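Long-range contact in imidazoleglycerol-phosphate dehydratase (Staphylococcus aureus subsp. aureus, PDB 2AE8), which catalyses the dehydration of imidazoleglycerol phosphate to imidazoleacetol phosphate, the sixth step of histidine biosynthesis, using two manganese ions per subunit: residues T94-L106 against L160-R173. Sequence-based numbering, arbitrary orientation. Where two conformers were deposited one is given.
Sequences TEDIGIVIGQLLL and LVEEFFRAVVINAR. With MG (magnesium ion), chain J.
The ring of Phe164 meets helix 94-106 along its rim: Thr94 O lies in plane at the edge, 3.6 Å from Phe164 CD1, and Ile97 CG2 and Ile101 CD1 also sit at the edge. Over one face lies Val168 CG2 of its own helix, offset toward the rim. In this beta-alpha-beta sandwich, built by duplication of a half-domain, the two helices pack nearly parallel between the sheets, with axes 6.9 Å apart over these segments and crossing at -24°. With CG anti to the backbone N (chi1 176°), Phe164 swings across and fits as a knob among Thr94, Ile97, Gly98 and Ile101, while Leu67 of helix 61-74 also touches it. The closeness of the helices rests on two glycines one turn apart. Ala167 CB presses on the Gly98 backbone, 3.6 Å from Gly98 C, and Val168 CA makes a CA-H...O contact with Gly98 O. A turn later Gly102 O takes the same kind of contact from Ala172 CA at 3.1 Å. At the N-terminal end Glu95 OE1 binds magnesium at 2.2 Å, alongside His91 and His188 of a second subunit. Glu163, which ligates the second manganese in the manganese-bound enzyme, here stands back from the magnesium and meets it through water 2, which binds the ion and donates to Glu163 OE2. Farther along, Leu106 CD2 packs on the aliphatic part of Arg173, where a Schellman motif closes the helix. Asn171 OD1 accepts from Arg173 of a third subunit, whereas Asn171 ND2 turns back to a lone pair of Ala167 O, 2.7 Å away and nearly straight at 164°.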
loop_
_atom_site.group_PDB
_atom_site.type_symbol
_atom_site.label_atom_id
_atom_site.label_comp_id
_atom_site.label_asym_id
_atom_site.label_seq_id
_atom_site.Cartn_x
_atom_site.Cartn_y
_atom_site.Cartn_z
ATOM N N THR B 94 -24.900 -40.180 2.948
ATOM C CA THR B 94 -25.081 -39.107 3.924
ATOM C C THR B 94 -26.238 -38.192 3.551
ATOM O O THR B 94 -27.070 -37.869 4.392
ATOM C CB THR B 94 -23.776 -38.282 4.081
ATOM O OG1 THR B 94 -22.729 -39.164 4.463
ATOM C CG2 THR B 94 -23.909 -37.222 5.157
ATOM N N GLU B 95 -26.285 -37.787 2.283
ATOM C CA GLU B 95 -27.350 -36.941 1.777
ATOM C C GLU B 95 -28.730 -37.624 1.856
ATOM O O GLU B 95 -29.707 -37.001 2.267
ATOM C CB GLU B 95 -27.070 -36.511 0.328
ATOM C CG GLU B 95 -28.202 -35.663 -0.272
ATOM C CD GLU B 95 -27.841 -35.004 -1.595
ATOM O OE1 GLU B 95 -26.711 -35.216 -2.090
ATOM O OE2 GLU B 95 -28.691 -34.258 -2.147
ATOM N N ASP B 96 -28.805 -38.883 1.436
ATOM C CA ASP B 96 -30.096 -39.599 1.437
ATOM C C ASP B 96 -30.603 -39.818 2.857
ATOM O O ASP B 96 -31.790 -39.654 3.123
ATOM C CB ASP B 96 -30.008 -40.912 0.657
ATOM C CG ASP B 96 -29.817 -40.684 -0.835
ATOM O OD1 ASP B 96 -29.451 -41.644 -1.550
ATOM O OD2 ASP B 96 -30.018 -39.536 -1.303
ATOM N N ILE B 97 -29.699 -40.136 3.774
ATOM C CA ILE B 97 -30.039 -40.206 5.190
ATOM C C ILE B 97 -30.527 -38.839 5.730
ATOM O O ILE B 97 -31.515 -38.753 6.473
ATOM C CB ILE B 97 -28.858 -40.792 6.017
ATOM C CG1 ILE B 97 -28.660 -42.276 5.649
ATOM C CG2 ILE B 97 -29.089 -40.601 7.504
ATOM C CD1 ILE B 97 -27.529 -42.953 6.344
ATOM N N GLY B 98 -29.839 -37.768 5.343
ATOM C CA GLY B 98 -30.254 -36.414 5.756
ATOM C C GLY B 98 -31.628 -36.032 5.232
ATOM O O GLY B 98 -32.438 -35.439 5.951
ATOM N N ILE B 99 -31.884 -36.359 3.972
ATOM C CA ILE B 99 -33.168 -36.066 3.343
ATOM C C ILE B 99 -34.334 -36.792 4.090
ATOM O O ILE B 99 -35.355 -36.179 4.429
ATOM C CB ILE B 99 -33.144 -36.476 1.863
ATOM C CG1 ILE B 99 -32.317 -35.483 1.024
ATOM C CG2 ILE B 99 -34.581 -36.633 1.302
ATOM C CD1 ILE B 99 -32.054 -35.967 -0.417
ATOM N N VAL B 100 -34.142 -38.077 4.370
ATOM C CA VAL B 100 -35.174 -38.891 5.040
ATOM C C VAL B 100 -35.420 -38.424 6.459
ATOM O O VAL B 100 -36.574 -38.306 6.876
ATOM C CB VAL B 100 -34.822 -40.389 5.009
ATOM C CG1 VAL B 100 -35.807 -41.222 5.891
ATOM C CG2 VAL B 100 -34.831 -40.894 3.569
ATOM N N ILE B 101 -34.345 -38.150 7.200
ATOM C CA ILE B 101 -34.476 -37.604 8.547
ATOM C C ILE B 101 -35.230 -36.281 8.514
ATOM O O ILE B 101 -36.104 -36.061 9.339
ATOM C CB ILE B 101 -33.119 -37.471 9.281
ATOM C CG1 ILE B 101 -32.540 -38.862 9.572
ATOM C CG2 ILE B 101 -33.279 -36.703 10.581
ATOM C CD1 ILE B 101 -31.148 -38.853 10.160
ATOM N N GLY B 102 -34.911 -35.409 7.557
ATOM C CA GLY B 102 -35.630 -34.137 7.434
ATOM C C GLY B 102 -37.119 -34.351 7.173
ATOM O O GLY B 102 -37.963 -33.691 7.789
ATOM N N GLN B 103 -37.430 -35.274 6.262
ATOM C CA GLN B 103 -38.813 -35.582 5.884
ATOM C C GLN B 103 -39.602 -36.176 7.061
ATOM O O GLN B 103 -40.758 -35.807 7.296
ATOM C CB GLN B 103 -38.842 -36.548 4.689
ATOM C CG GLN B 103 -38.541 -35.874 3.345
ATOM C CD GLN B 103 -38.332 -36.863 2.206
ATOM O OE1 GLN B 103 -38.118 -38.059 2.419
ATOM N NE2 GLN B 103 -38.362 -36.358 0.995
ATOM N N LEU B 104 -38.972 -37.078 7.807
ATOM C CA LEU B 104 -39.618 -37.670 8.985
ATOM C C LEU B 104 -39.810 -36.634 10.077
ATOM O O LEU B 104 -40.850 -36.612 10.758
ATOM C CB LEU B 104 -38.827 -38.878 9.492
ATOM C CG LEU B 104 -38.777 -40.045 8.504
ATOM C CD1 LEU B 104 -37.837 -41.120 9.047
ATOM C CD2 LEU B 104 -40.192 -40.618 8.187
ATOM N N LEU B 105 -38.831 -35.734 10.224
ATOM C CA LEU B 105 -38.972 -34.647 11.189
ATOM C C LEU B 105 -40.175 -33.781 10.858
ATOM O O LEU B 105 -40.918 -33.374 11.757
ATOM C CB LEU B 105 -37.696 -33.792 11.290
ATOM C CG LEU B 105 -36.547 -34.365 12.126
ATOM C CD1 LEU B 105 -35.286 -33.438 12.068
ATOM C CD2 LEU B 105 -36.997 -34.574 13.558
ATOM N N LEU B 106 -40.366 -33.501 9.572
ATOM C CA LEU B 106 -41.498 -32.676 9.153
ATOM C C LEU B 106 -42.809 -33.378 9.537
ATOM O O LEU B 106 -43.703 -32.758 10.107
ATOM C CB LEU B 106 -41.453 -32.368 7.655
ATOM C CG LEU B 106 -42.600 -31.493 7.122
ATOM C CD1 LEU B 106 -42.769 -30.173 7.911
ATOM C CD2 LEU B 106 -42.444 -31.217 5.643
ATOM N N LEU B 160 -19.045 -33.208 3.692
ATOM C CA LEU B 160 -20.338 -33.893 3.813
ATOM C C LEU B 160 -21.156 -33.344 4.963
ATOM O O LEU B 160 -22.365 -33.500 4.975
ATOM C CB LEU B 160 -20.130 -35.385 4.046
ATOM C CG LEU B 160 -19.577 -36.119 2.827
ATOM C CD1 LEU B 160 -19.274 -37.570 3.194
ATOM C CD2 LEU B 160 -20.536 -35.996 1.653
ATOM N N VAL B 161 -20.493 -32.734 5.943
ATOM C CA VAL B 161 -21.193 -32.201 7.111
ATOM C C VAL B 161 -22.248 -31.154 6.690
ATOM O O VAL B 161 -23.435 -31.222 7.092
ATOM C CB VAL B 161 -20.197 -31.589 8.120
ATOM C CG1 VAL B 161 -20.921 -30.884 9.239
ATOM C CG2 VAL B 161 -19.273 -32.652 8.674
ATOM N N GLU B 162 -21.837 -30.197 5.863
ATOM C CA GLU B 162 -22.800 -29.191 5.381
ATOM C C GLU B 162 -23.884 -29.841 4.500
ATOM O O GLU B 162 -25.056 -29.471 4.571
ATOM C CB GLU B 162 -22.085 -28.092 4.598
ATOM C CG GLU B 162 -22.989 -26.942 4.168
ATOM C CD GLU B 162 -22.206 -25.840 3.450
ATOM O OE1 GLU B 162 -20.988 -26.030 3.226
ATOM O OE2 GLU B 162 -22.818 -24.803 3.103
ATOM N N GLU B 163 -23.499 -30.798 3.660
ATOM C CA GLU B 163 -24.500 -31.513 2.848
ATOM C C GLU B 163 -25.570 -32.210 3.700
ATOM O O GLU B 163 -26.742 -32.220 3.329
ATOM C CB GLU B 163 -23.832 -32.518 1.916
ATOM C CG GLU B 163 -22.799 -31.854 0.999
ATOM C CD GLU B 163 -23.357 -30.606 0.296
ATOM O OE1 GLU B 163 -22.869 -29.472 0.567
ATOM O OE2 GLU B 163 -24.303 -30.759 -0.501
ATOM N N PHE B 164 -25.158 -32.769 4.839
ATOM C CA PHE B 164 -26.082 -33.466 5.743
ATOM C C PHE B 164 -27.058 -32.477 6.361
ATOM O O PHE B 164 -28.274 -32.692 6.335
ATOM C CB PHE B 164 -25.333 -34.201 6.856
ATOM C CG PHE B 164 -26.253 -34.854 7.857
ATOM C CD1 PHE B 164 -26.898 -36.058 7.541
ATOM C CD2 PHE B 164 -26.506 -34.257 9.082
ATOM C CE1 PHE B 164 -27.768 -36.667 8.446
ATOM C CE2 PHE B 164 -27.386 -34.852 10.000
ATOM C CZ PHE B 164 -28.023 -36.061 9.675
ATOM N N PHE B 165 -26.528 -31.376 6.896
ATOM C CA PHE B 165 -27.361 -30.368 7.522
ATOM C C PHE B 165 -28.313 -29.644 6.581
ATOM O O PHE B 165 -29.449 -29.344 6.969
ATOM C CB PHE B 165 -26.533 -29.417 8.405
ATOM C CG PHE B 165 -26.104 -30.058 9.691
ATOM C CD1 PHE B 165 -27.048 -30.393 10.658
ATOM C CD2 PHE B 165 -24.778 -30.404 9.907
ATOM C CE1 PHE B 165 -26.665 -31.030 11.840
ATOM C CE2 PHE B 165 -24.385 -31.037 11.098
ATOM C CZ PHE B 165 -25.335 -31.348 12.063
ATOM N N ARG B 166 -27.858 -29.397 5.358
ATOM C CA ARG B 166 -28.701 -28.860 4.295
ATOM C C ARG B 166 -29.881 -29.789 3.990
ATOM O O ARG B 166 -31.012 -29.331 3.865
ATOM C CB ARG B 166 -27.872 -28.581 3.029
ATOM C CG ARG B 166 -28.675 -28.025 1.850
ATOM C CD ARG B 166 -28.053 -26.763 1.231
ATOM N NE ARG B 166 -26.807 -27.018 0.508
ATOM C CZ ARG B 166 -25.640 -26.428 0.768
ATOM N NH1 ARG B 166 -24.578 -26.731 0.036
ATOM N NH2 ARG B 166 -25.527 -25.531 1.744
ATOM N N ALA B 167 -29.608 -31.087 3.884
ATOM C CA ALA B 167 -30.644 -32.092 3.588
ATOM C C ALA B 167 -31.683 -32.166 4.725
ATOM O O ALA B 167 -32.883 -32.145 4.471
ATOM C CB ALA B 167 -30.013 -33.472 3.334
ATOM N N VAL B 168 -31.213 -32.204 5.968
ATOM C CA VAL B 168 -32.100 -32.267 7.135
ATOM C C VAL B 168 -32.953 -31.002 7.297
ATOM O O VAL B 168 -34.167 -31.059 7.437
ATOM C CB VAL B 168 -31.307 -32.508 8.435
ATOM C CG1 VAL B 168 -32.202 -32.330 9.667
ATOM C CG2 VAL B 168 -30.635 -33.890 8.425
ATOM N N VAL B 169 -32.303 -29.854 7.325
ATOM C CA VAL B 169 -32.945 -28.583 7.632
ATOM C C VAL B 169 -33.969 -28.208 6.575
ATOM O O VAL B 169 -35.077 -27.749 6.887
ATOM C CB VAL B 169 -31.858 -27.451 7.761
ATOM C CG1 VAL B 169 -32.469 -26.048 7.564
ATOM C CG2 VAL B 169 -31.144 -27.579 9.100
ATOM N N ILE B 170 -33.612 -28.401 5.319
ATOM C CA ILE B 170 -34.479 -27.975 4.228
ATOM C C ILE B 170 -35.722 -28.881 4.158
ATOM O O ILE B 170 -36.843 -28.399 3.986
ATOM C CB ILE B 170 -33.720 -27.932 2.875
ATOM C CG1 ILE B 170 -32.578 -26.857 2.912
ATOM C CG2 ILE B 170 -34.665 -27.707 1.718
ATOM C CD1 ILE B 170 -33.053 -25.409 3.177
ATOM N N ASN B 171 -35.516 -30.184 4.309
ATOM C CA ASN B 171 -36.636 -31.129 4.204
ATOM C C ASN B 171 -37.518 -31.168 5.448
ATOM O O ASN B 171 -38.712 -31.453 5.355
ATOM C CB ASN B 171 -36.131 -32.508 3.786
ATOM C CG ASN B 171 -35.670 -32.511 2.376
ATOM O OD1 ASN B 171 -36.482 -32.483 1.451
ATOM N ND2 ASN B 171 -34.351 -32.454 2.182
ATOM N N ALA B 172 -36.934 -30.850 6.604
ATOM C CA ALA B 172 -37.697 -30.610 7.816
ATOM C C ALA B 172 -38.396 -29.248 7.876
ATOM O O ALA B 172 -39.194 -28.995 8.801
ATOM C CB ALA B 172 -36.816 -30.824 9.052
ATOM N N ARG B 173 -38.108 -28.378 6.903
ATOM C CA ARG B 173 -38.643 -27.000 6.856
ATOM C C ARG B 173 -38.311 -26.204 8.120
ATOM O O ARG B 173 -39.182 -25.506 8.683
ATOM C CB ARG B 173 -40.163 -26.979 6.576
ATOM C CG ARG B 173 -40.587 -27.833 5.372
ATOM C CD ARG B 173 -42.048 -27.596 5.001
ATOM N NE ARG B 173 -42.282 -26.205 4.635
ATOM C CZ ARG B 173 -42.084 -25.715 3.417
ATOM N NH1 ARG B 173 -41.669 -26.517 2.448
ATOM N NH2 ARG B 173 -42.291 -24.423 3.174
HETATM MG MG MG J . -25.452 -33.655 -3.066
HETATM O O HOH W 1 -27.413 -32.426 -3.274
HETATM O O HOH W 2 -25.517 -32.824 -1.348
HETATM O O HOH W 3 -25.495 -34.917 -4.534
#